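Local coordinates for endoglucanase A (Clostridium acetobutylicum, PDB 3IK2), which probably hydrolyses internal beta-1,4-glucosidic linkages in cellulose and related glucans, as an endoglucanase of glycoside hydrolase family 44, at residues Ile7-Glu12 and Thr415-Asp420; Val96-Val101 and Gly171-Ser176; Asp298-Arg303 and Glu358-Gly363. One frame throughout, in Å; residues are numbered along the deposited sequence.

Contact 1. Residues Ile7-Glu12 and Thr415-Asp420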
loop_
_atom_site.group_PDB
_atom_site.type_symbol
_atom_site.label_atom_id
_atom_site.label_comp_id
_atom_site.label_asym_id
_atom_site.label_seq_id
_atom_site.Cartn_x
_atom_site.Cartn_y
_atom_site.Cartn_z
ATOM N N ILE A 7 -10.765 14.816 -21.932
ATOM C CA ILE A 7 -11.399 13.645 -21.323
ATOM C C ILE A 7 -12.257 12.901 -22.365
ATOM O O ILE A 7 -12.992 13.511 -23.137
ATOM C CB ILE A 7 -12.217 14.046 -20.026
ATOM C CG1 ILE A 7 -11.280 14.700 -19.002
ATOM C CG2 ILE A 7 -12.921 12.856 -19.387
ATOM C CD1 ILE A 7 -11.974 15.571 -17.959
ATOM N N ASP A 8 -12.145 11.580 -22.389
ATOM C CA ASP A 8 -13.051 10.755 -23.176
ATOM C C ASP A 8 -13.632 9.655 -22.298
ATOM O O ASP A 8 -12.929 8.723 -21.956
ATOM C CB ASP A 8 -12.311 10.147 -24.374
ATOM C CG ASP A 8 -13.240 9.359 -25.313
ATOM O OD1 ASP A 8 -12.810 9.072 -26.450
ATOM O OD2 ASP A 8 -14.392 9.028 -24.918
ATOM N N THR A 9 -14.912 9.753 -21.947
ATOM C CA THR A 9 -15.522 8.777 -21.020
ATOM C C THR A 9 -15.761 7.396 -21.645
ATOM O O THR A 9 -16.191 6.469 -20.955
ATOM C CB THR A 9 -16.834 9.296 -20.369
ATOM O OG1 THR A 9 -17.824 9.497 -21.383
ATOM C CG2 THR A 9 -16.590 10.611 -19.611
ATOM N N ASN A 10 -15.448 7.275 -22.939
ATOM C CA ASN A 10 -15.628 6.040 -23.701
ATOM C C ASN A 10 -14.297 5.490 -24.193
ATOM O O ASN A 10 -14.269 4.561 -24.994
ATOM C CB ASN A 10 -16.587 6.267 -24.894
ATOM C CG ASN A 10 -17.202 4.947 -25.453
ATOM O OD1 ASN A 10 -17.210 4.716 -26.673
ATOM N ND2 ASN A 10 -17.723 4.103 -24.564
ATOM N N ALA A 11 -13.196 6.068 -23.713
ATOM C CA ALA A 11 -11.861 5.561 -24.004
ATOM C C ALA A 11 -11.018 5.298 -22.743
ATOM O O ALA A 11 -11.171 5.981 -21.687
ATOM C CB ALA A 11 -11.115 6.517 -24.925
ATOM N N GLU A 12 -10.118 4.316 -22.908
ATOM C CA GLU A 12 -9.101 3.904 -21.931
ATOM C C GLU A 12 -9.695 3.666 -20.550
ATOM O O GLU A 12 -9.120 4.090 -19.523
ATOM C CB GLU A 12 -7.959 4.911 -21.862
ATOM C CG GLU A 12 -7.376 5.311 -23.216
ATOM C CD GLU A 12 -6.398 6.487 -23.116
ATOM O OE1 GLU A 12 -5.725 6.641 -22.074
ATOM O OE2 GLU A 12 -6.291 7.251 -24.102
ATOM N N THR A 415 -14.555 3.909 -12.065
ATOM C CA THR A 415 -14.016 3.608 -13.402
ATOM C C THR A 415 -13.189 4.766 -13.903
ATOM O O THR A 415 -13.736 5.824 -14.171
ATOM C CB THR A 415 -15.143 3.335 -14.427
ATOM O OG1 THR A 415 -16.158 2.536 -13.816
ATOM C CG2 THR A 415 -14.608 2.624 -15.672
ATOM N N ASP A 416 -11.881 4.559 -14.034
ATOM C CA ASP A 416 -10.990 5.577 -14.573
ATOM C C ASP A 416 -11.214 5.684 -16.081
ATOM O O ASP A 416 -11.420 4.676 -16.743
ATOM C CB ASP A 416 -9.526 5.221 -14.284
ATOM C CG ASP A 416 -8.546 6.168 -14.956
ATOM O OD1 ASP A 416 -7.944 5.764 -15.967
ATOM O OD2 ASP A 416 -8.391 7.322 -14.492
ATOM N N VAL A 417 -11.192 6.907 -16.605
ATOM C CA VAL A 417 -11.352 7.131 -18.035
ATOM C C VAL A 417 -10.248 8.036 -18.531
ATOM O O VAL A 417 -9.579 8.697 -17.743
ATOM C CB VAL A 417 -12.775 7.690 -18.428
ATOM C CG1 VAL A 417 -13.928 6.743 -17.923
ATOM C CG2 VAL A 417 -12.983 9.105 -17.928
ATOM N N LYS A 418 -10.046 8.032 -19.846
ATOM C CA LYS A 418 -9.093 8.896 -20.517
ATOM C C LYS A 418 -9.170 10.348 -20.047
ATOM O O LYS A 418 -10.202 10.982 -20.159
ATOM C CB LYS A 418 -9.314 8.841 -22.028
ATOM C CG LYS A 418 -8.431 9.823 -22.783
ATOM C CD LYS A 418 -8.559 9.581 -24.275
ATOM C CE LYS A 418 -8.053 10.784 -25.081
ATOM N NZ LYS A 418 -8.085 10.479 -26.557
ATOM N N CYS A 419 -8.046 10.857 -19.549
ATOM C CA CYS A 419 -7.959 12.191 -19.025
ATOM C C CYS A 419 -6.527 12.641 -19.220
ATOM O O CYS A 419 -5.670 12.433 -18.351
ATOM C CB CYS A 419 -8.334 12.226 -17.548
ATOM S SG CYS A 419 -8.577 13.890 -16.915
ATOM N N ASP A 420 -6.270 13.236 -20.387
ATOM C CA ASP A 420 -4.912 13.625 -20.784
ATOM C C ASP A 420 -4.720 15.109 -20.615
ATOM O O ASP A 420 -5.438 15.912 -21.226
ATOM C CB ASP A 420 -4.616 13.251 -22.243
ATOM C CG ASP A 420 -4.685 11.744 -22.493
ATOM O OD1 ASP A 420 -4.319 10.960 -21.585
ATOM O OD2 ASP A 420 -5.078 11.339 -23.609
HETATM O O HOH W 1 -10.414 9.347 -26.830
#
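K418 is bound through its backbone by D8 and A11, two residues that lie three apart in the chain. D8 N donates to K418 O at 3.0 Å. K418 N donates to A11 O, also at 3.0 Å and nearly straight (165°). T9 and N10 are looped out between these two bonds. A type I turn from D8 to A11 forms the loop. The D8 side chain adds an Asx turn: D8 OD2 accepts from the backbone N of N10, which lies above the carboxylate plane.

The K418 side chain leaves with CG anti to the backbone N (175°) and stays extended to NZ. It runs past D8 CB and A11 CB on one flank. E12 crosses the same chain, with E12 OE2 3.3 Å from K418 CD. The charged ends do not form a salt bridge, since E12 OE2 and K418 NZ are 4.4 Å apart. D420 brings a second carboxylate near E12, and the lysine charge probably eases this meeting. A water between D8 OD1 and K418 NZ sits too near the carboxylate, so that bridge is doubtful.

I7 and C419 share the other, buried face of the sheet, as a non-hydrogen-bonded antiparallel pair. I7 CG1 packs on C419 SG at 3.5 Å. I7 CG2 reaches V417 CG2 at 4.0 Å. A431, M441 and I443 of the next strands also touch I7. V417 CB lies against D8 O and the T9 backbone, so it packs beneath the turn.

The contact pairs a broken N-terminal strand, 2-15, with strand 415-421. Strand 454-461 flanks the N-terminal strand on its other side. This antiparallel pairing belongs to the beta-sandwich domain that accompanies the barrel in family 44 enzymes.

Contact 2. Residues Val96-Val101 and Gly171-Ser176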
loop_
_atom_site.group_PDB
_atom_site.type_symbol
_atom_site.label_atom_id
_atom_site.label_comp_id
_atom_site.label_asym_id
_atom_site.label_seq_id
_atom_site.Cartn_x
_atom_site.Cartn_y
_atom_site.Cartn_z
ATOM N N VAL A 96 -14.813 -0.668 6.909
ATOM C CA VAL A 96 -13.683 -0.889 5.997
ATOM C C VAL A 96 -13.744 -2.303 5.421
ATOM O O VAL A 96 -13.714 -3.273 6.177
ATOM C CB VAL A 96 -12.308 -0.596 6.673
ATOM C CG1 VAL A 96 -11.164 -1.109 5.829
ATOM C CG2 VAL A 96 -12.136 0.900 6.901
ATOM N N PRO A 97 -13.932 -2.412 4.086
ATOM C CA PRO A 97 -14.180 -3.685 3.371
ATOM C C PRO A 97 -12.998 -4.635 3.205
ATOM O O PRO A 97 -13.215 -5.799 2.834
ATOM C CB PRO A 97 -14.672 -3.247 1.981
ATOM C CG PRO A 97 -14.319 -1.799 1.867
ATOM C CD PRO A 97 -14.017 -1.234 3.207
ATOM N N TYR A 98 -11.776 -4.190 3.487
ATOM C CA TYR A 98 -10.633 -5.105 3.340
ATOM C C TYR A 98 -9.620 -4.951 4.474
ATOM O O TYR A 98 -9.036 -3.867 4.660
ATOM C CB TYR A 98 -9.951 -4.863 1.977
ATOM C CG TYR A 98 -9.136 -6.008 1.423
ATOM C CD1 TYR A 98 -9.550 -6.687 0.272
ATOM C CD2 TYR A 98 -7.946 -6.403 2.029
ATOM C CE1 TYR A 98 -8.808 -7.737 -0.249
ATOM C CE2 TYR A 98 -7.197 -7.451 1.518
ATOM C CZ TYR A 98 -7.629 -8.103 0.374
ATOM O OH TYR A 98 -6.902 -9.159 -0.108
ATOM N N SER A 99 -9.394 -6.036 5.216
ATOM C CA SER A 99 -8.273 -6.117 6.169
ATOM C C SER A 99 -7.165 -6.976 5.574
ATOM O O SER A 99 -7.427 -8.116 5.186
ATOM C CB SER A 99 -8.725 -6.761 7.487
ATOM O OG SER A 99 -9.569 -5.887 8.207
ATOM N N LEU A 100 -5.939 -6.437 5.505
ATOM C CA LEU A 100 -4.752 -7.241 5.232
ATOM C C LEU A 100 -4.030 -7.507 6.567
ATOM O O LEU A 100 -3.653 -6.567 7.260
ATOM C CB LEU A 100 -3.809 -6.568 4.212
ATOM C CG LEU A 100 -2.466 -7.253 3.889
ATOM C CD1 LEU A 100 -2.634 -8.699 3.411
ATOM C CD2 LEU A 100 -1.674 -6.476 2.853
ATOM N N VAL A 101 -3.896 -8.784 6.931
ATOM C CA VAL A 101 -3.193 -9.175 8.167
ATOM C C VAL A 101 -1.938 -9.993 7.834
ATOM O O VAL A 101 -1.923 -10.711 6.830
ATOM C CB VAL A 101 -4.136 -9.925 9.194
ATOM C CG1 VAL A 101 -5.461 -9.140 9.389
ATOM C CG2 VAL A 101 -4.440 -11.394 8.772
ATOM N N GLY A 171 -15.295 -11.619 6.882
ATOM C CA GLY A 171 -14.019 -12.350 6.784
ATOM C C GLY A 171 -12.838 -11.413 6.527
ATOM O O GLY A 171 -12.999 -10.389 5.896
ATOM N N ILE A 172 -11.659 -11.768 7.032
ATOM C CA ILE A 172 -10.414 -11.070 6.691
ATOM C C ILE A 172 -10.104 -11.473 5.256
ATOM O O ILE A 172 -10.075 -12.659 4.924
ATOM C CB ILE A 172 -9.256 -11.433 7.695
ATOM C CG1 ILE A 172 -9.562 -10.859 9.083
ATOM C CG2 ILE A 172 -7.844 -10.996 7.168
ATOM C CD1 ILE A 172 -8.690 -11.473 10.218
ATOM N N LYS A 173 -9.905 -10.487 4.391
ATOM C CA LYS A 173 -9.767 -10.776 2.987
ATOM C C LYS A 173 -8.361 -11.166 2.544
ATOM O O LYS A 173 -8.223 -11.988 1.626
ATOM C CB LYS A 173 -10.317 -9.626 2.155
ATOM C CG LYS A 173 -11.844 -9.620 2.023
ATOM C CD LYS A 173 -12.303 -8.492 1.125
ATOM C CE LYS A 173 -13.837 -8.487 0.952
ATOM N NZ LYS A 173 -14.524 -7.911 2.156
ATOM N N GLY A 174 -7.334 -10.562 3.173
ATOM C CA GLY A 174 -5.923 -10.734 2.756
ATOM C C GLY A 174 -4.939 -11.143 3.845
ATOM O O GLY A 174 -5.065 -10.746 5.015
ATOM N N TYR A 175 -3.963 -11.955 3.458
ATOM C CA TYR A 175 -2.883 -12.396 4.355
ATOM C C TYR A 175 -1.545 -12.053 3.744
ATOM O O TYR A 175 -1.274 -12.384 2.593
ATOM C CB TYR A 175 -2.958 -13.918 4.660
ATOM C CG TYR A 175 -4.153 -14.242 5.524
ATOM C CD1 TYR A 175 -4.049 -14.253 6.928
ATOM C CD2 TYR A 175 -5.404 -14.538 4.946
ATOM C CE1 TYR A 175 -5.171 -14.510 7.741
ATOM C CE2 TYR A 175 -6.512 -14.800 5.738
ATOM C CZ TYR A 175 -6.386 -14.782 7.131
ATOM O OH TYR A 175 -7.489 -15.059 7.884
ATOM N N SER A 176 -0.701 -11.395 4.525
ATOM C CA SER A 176 0.647 -11.064 4.072
ATOM C C SER A 176 1.598 -12.180 4.500
ATOM O O SER A 176 1.515 -12.694 5.640
ATOM C CB SER A 176 1.131 -9.708 4.619
ATOM O OG SER A 176 2.442 -9.390 4.122
HETATM O O HOH W 2 -11.509 -8.010 5.173
#
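L100 and V101 pair with G174 and Y175 as parallel strands, and backbone hydrogen bonds carry the join. G174 N donates to S99 O at 3.2 Å. V101 N donates to G174 O at 3.0 Å, almost straight (173°). S176 N donates to V101 O at 2.7 Å. V101 is therefore held through both N and O by residues on either side of Y175. A water accepts from S99 N and donates to G171 O; its bond from K173 N is weak.

One side-chain hydrogen bond extends the join beyond the strands. K173 NZ reaches P97 O at 2.6 Å, lying in the carbonyl plane. A bend at the last torsion of K173 (chi4 78°) turns the amine there.

The same lysine makes a CH-pi contact. K173 CB sits over one face of the Y98 ring, 3.5 Å from its centroid, and K173 CD lies near Y98 CD1. Y98 OH passes close to G174 CA and is hydrogen-bonded to E220 OE1.

Apolar packing occupies both faces. L100 CD1 lies against the bare backbone of G174, 3.4 Å from G174 C. On the other face V101 branches two ways. V101 CG1 meets I172 CG2 at 3.7 Å, and V101 CG2 presses close to Y175 CE1.

Strands 99-103 and 174-177 are neighbours in the eight-stranded barrel. Strand 34-37 flanks the first and strand 220-226 the second. Helices 82-93 and 152-163 cover the V101 and Y175 face from outside.

Contact 3. Residues Asp298-Arg303 and Glu358-Gly363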
loop_
_atom_site.group_PDB
_atom_site.type_symbol
_atom_site.label_atom_id
_atom_site.label_comp_id
_atom_site.label_asym_id
_atom_site.label_seq_id
_atom_site.Cartn_x
_atom_site.Cartn_y
_atom_site.Cartn_z
ATOM N N ASP A 298 13.202 22.808 -3.382
ATOM C CA ASP A 298 13.537 21.832 -4.444
ATOM C C ASP A 298 13.223 20.406 -4.029
ATOM O O ASP A 298 12.896 19.564 -4.863
ATOM C CB ASP A 298 14.992 21.955 -4.878
ATOM C CG ASP A 298 15.227 23.156 -5.795
ATOM O OD1 ASP A 298 14.282 23.926 -6.054
ATOM O OD2 ASP A 298 16.368 23.325 -6.277
ATOM N N CYS A 299 13.343 20.135 -2.733
ATOM C CA CYS A 299 12.886 18.864 -2.204
ATOM C C CYS A 299 11.340 18.783 -2.301
ATOM O O CYS A 299 10.817 17.769 -2.768
ATOM C CB CYS A 299 13.407 18.629 -0.781
ATOM S SG CYS A 299 13.182 16.945 -0.173
ATOM N N ASN A 300 10.632 19.849 -1.891
ATOM C CA ASN A 300 9.166 19.899 -2.031
ATOM C C ASN A 300 8.708 19.643 -3.473
ATOM O O ASN A 300 7.716 18.895 -3.731
ATOM C CB ASN A 300 8.581 21.201 -1.507
ATOM C CG ASN A 300 8.871 21.451 -0.020
ATOM O OD1 ASN A 300 9.276 20.564 0.714
ATOM N ND2 ASN A 300 8.600 22.683 0.429
ATOM N N LYS A 301 9.451 20.222 -4.413
ATOM C CA LYS A 301 9.140 20.098 -5.851
ATOM C C LYS A 301 9.342 18.684 -6.370
ATOM O O LYS A 301 8.481 18.144 -7.048
ATOM C CB LYS A 301 9.972 21.084 -6.685
ATOM C CG LYS A 301 9.445 22.469 -6.600
ATOM C CD LYS A 301 10.380 23.498 -7.220
ATOM C CE LYS A 301 9.718 24.863 -7.185
ATOM N NZ LYS A 301 10.662 25.961 -7.533
ATOM N N ALA A 302 10.501 18.112 -6.065
ATOM C CA ALA A 302 10.790 16.734 -6.376
ATOM C C ALA A 302 9.733 15.790 -5.811
ATOM O O ALA A 302 9.443 14.749 -6.436
ATOM C CB ALA A 302 12.168 16.362 -5.831
ATOM N N ARG A 303 9.195 16.130 -4.630
ATOM C CA ARG A 303 8.194 15.308 -3.944
ATOM C C ARG A 303 6.944 15.130 -4.789
ATOM O O ARG A 303 6.493 14.015 -4.994
ATOM C CB ARG A 303 7.835 15.900 -2.569
ATOM C CG ARG A 303 6.711 15.174 -1.810
ATOM C CD ARG A 303 6.499 15.701 -0.364
ATOM N NE ARG A 303 7.715 15.561 0.418
ATOM C CZ ARG A 303 8.460 16.578 0.858
ATOM N NH1 ARG A 303 8.102 17.840 0.611
ATOM N NH2 ARG A 303 9.568 16.333 1.553
ATOM N N GLU A 358 4.202 15.366 5.129
ATOM C CA GLU A 358 2.832 14.915 5.365
ATOM C C GLU A 358 1.954 16.046 5.856
ATOM O O GLU A 358 0.749 16.015 5.655
ATOM C CB GLU A 358 2.823 13.828 6.440
ATOM C CG GLU A 358 3.526 12.544 6.069
ATOM C CD GLU A 358 3.622 11.620 7.242
ATOM O OE1 GLU A 358 2.953 11.907 8.271
ATOM O OE2 GLU A 358 4.330 10.592 7.135
ATOM N N ASP A 359 2.582 17.051 6.469
ATOM C CA ASP A 359 1.870 18.175 7.012
ATOM C C ASP A 359 2.049 19.446 6.159
ATOM O O ASP A 359 1.880 20.552 6.653
ATOM C CB ASP A 359 2.286 18.396 8.470
ATOM C CG ASP A 359 3.772 18.724 8.626
ATOM O OD1 ASP A 359 4.510 18.771 7.617
ATOM O OD2 ASP A 359 4.200 18.913 9.786
ATOM N N HIS A 360 2.314 19.245 4.867
ATOM C CA HIS A 360 2.619 20.307 3.894
ATOM C C HIS A 360 1.831 20.057 2.595
ATOM O O HIS A 360 1.564 18.912 2.254
ATOM C CB HIS A 360 4.140 20.275 3.598
ATOM C CG HIS A 360 4.609 21.356 2.679
ATOM N ND1 HIS A 360 4.870 22.644 3.109
ATOM C CD2 HIS A 360 4.875 21.343 1.354
ATOM C CE1 HIS A 360 5.289 23.369 2.089
ATOM N NE2 HIS A 360 5.292 22.605 1.011
ATOM N N ILE A 361 1.472 21.116 1.870
ATOM C CA ILE A 361 0.718 20.974 0.604
ATOM C C ILE A 361 1.406 20.043 -0.413
ATOM O O ILE A 361 0.726 19.291 -1.136
ATOM C CB ILE A 361 0.383 22.391 -0.039
ATOM C CG1 ILE A 361 -0.490 22.291 -1.310
ATOM C CG2 ILE A 361 1.674 23.172 -0.392
ATOM C CD1 ILE A 361 -1.808 21.480 -1.201
ATOM N N SER A 362 2.743 20.111 -0.499
ATOM C CA SER A 362 3.530 19.206 -1.381
ATOM C C SER A 362 3.373 17.722 -0.984
ATOM O O SER A 362 3.395 16.838 -1.826
ATOM C CB SER A 362 5.032 19.625 -1.426
ATOM O OG SER A 362 5.666 19.422 -0.171
ATOM N N GLY A 363 3.221 17.458 0.303
ATOM C CA GLY A 363 2.912 16.113 0.767
ATOM C C GLY A 363 1.489 15.673 0.458
ATOM O O GLY A 363 1.246 14.499 0.143
#
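N300 is the first residue of the helical segment to touch S362. N300 CB lies 3.9 Å from S362 CB, and N300 O is 3.6 Å from the same carbon. The two backbones come close here, with CA atoms 5.7 Å apart. The N300 amide crosses the H360 side chain at about a right angle, the two planes 39° apart. N300 ND2 is hydrogen-bonded to Y450 OH and T294 O, which hold the amide. H360 occupies the N-cap position of helix 361-376.

One turn further on, R303 leans over the start of that helix. R303 extends from CG anti to the backbone N (chi1 175°), and the bend at chi3 (-59°) turns its guanidinium back toward N300. R303 CD rests near S362 O at 3.6 Å and close to G363 N. R303 NH1 donates to N300 OD1 at 3.0 Å, an i to i+3 link within the helix. It also donates to S362 OG, although the place of that hydroxyl is less sure. Both acceptors lie near the guanidinium plane. R303 NH2 bonds to V289 O, so the group is held on another side as well.

The contact sets helix 297-305 against the first turn of helix 361-376. In the chain, helix 361-376 connects barrel strands 347-353 and 379-384. Y450 comes from the loop joining strands 440-447 and 454-461 of the mixed sheet that also holds strand 415-421.

How the contacts relate
Contact 2 is the deepest of the three and lies in the wall of the barrel. Contact 3 is also buried but lies further from the chain centre, on the opposite side of it from contact 2. Contact 1 is partly exposed and belongs to the other sheet. No two contacts share an element or touch; contacts 1 and 2 come within about 15 Å at their nearest atoms. Their chemistry follows their place. Contact 2 rests on regular parallel backbone bonds, contact 1 on an interrupted antiparallel pairing with charged groups on its open face. Contact 3 has one less certain side-chain bond between its helices, from an arginine also tied within its own helix, and no backbone pairing.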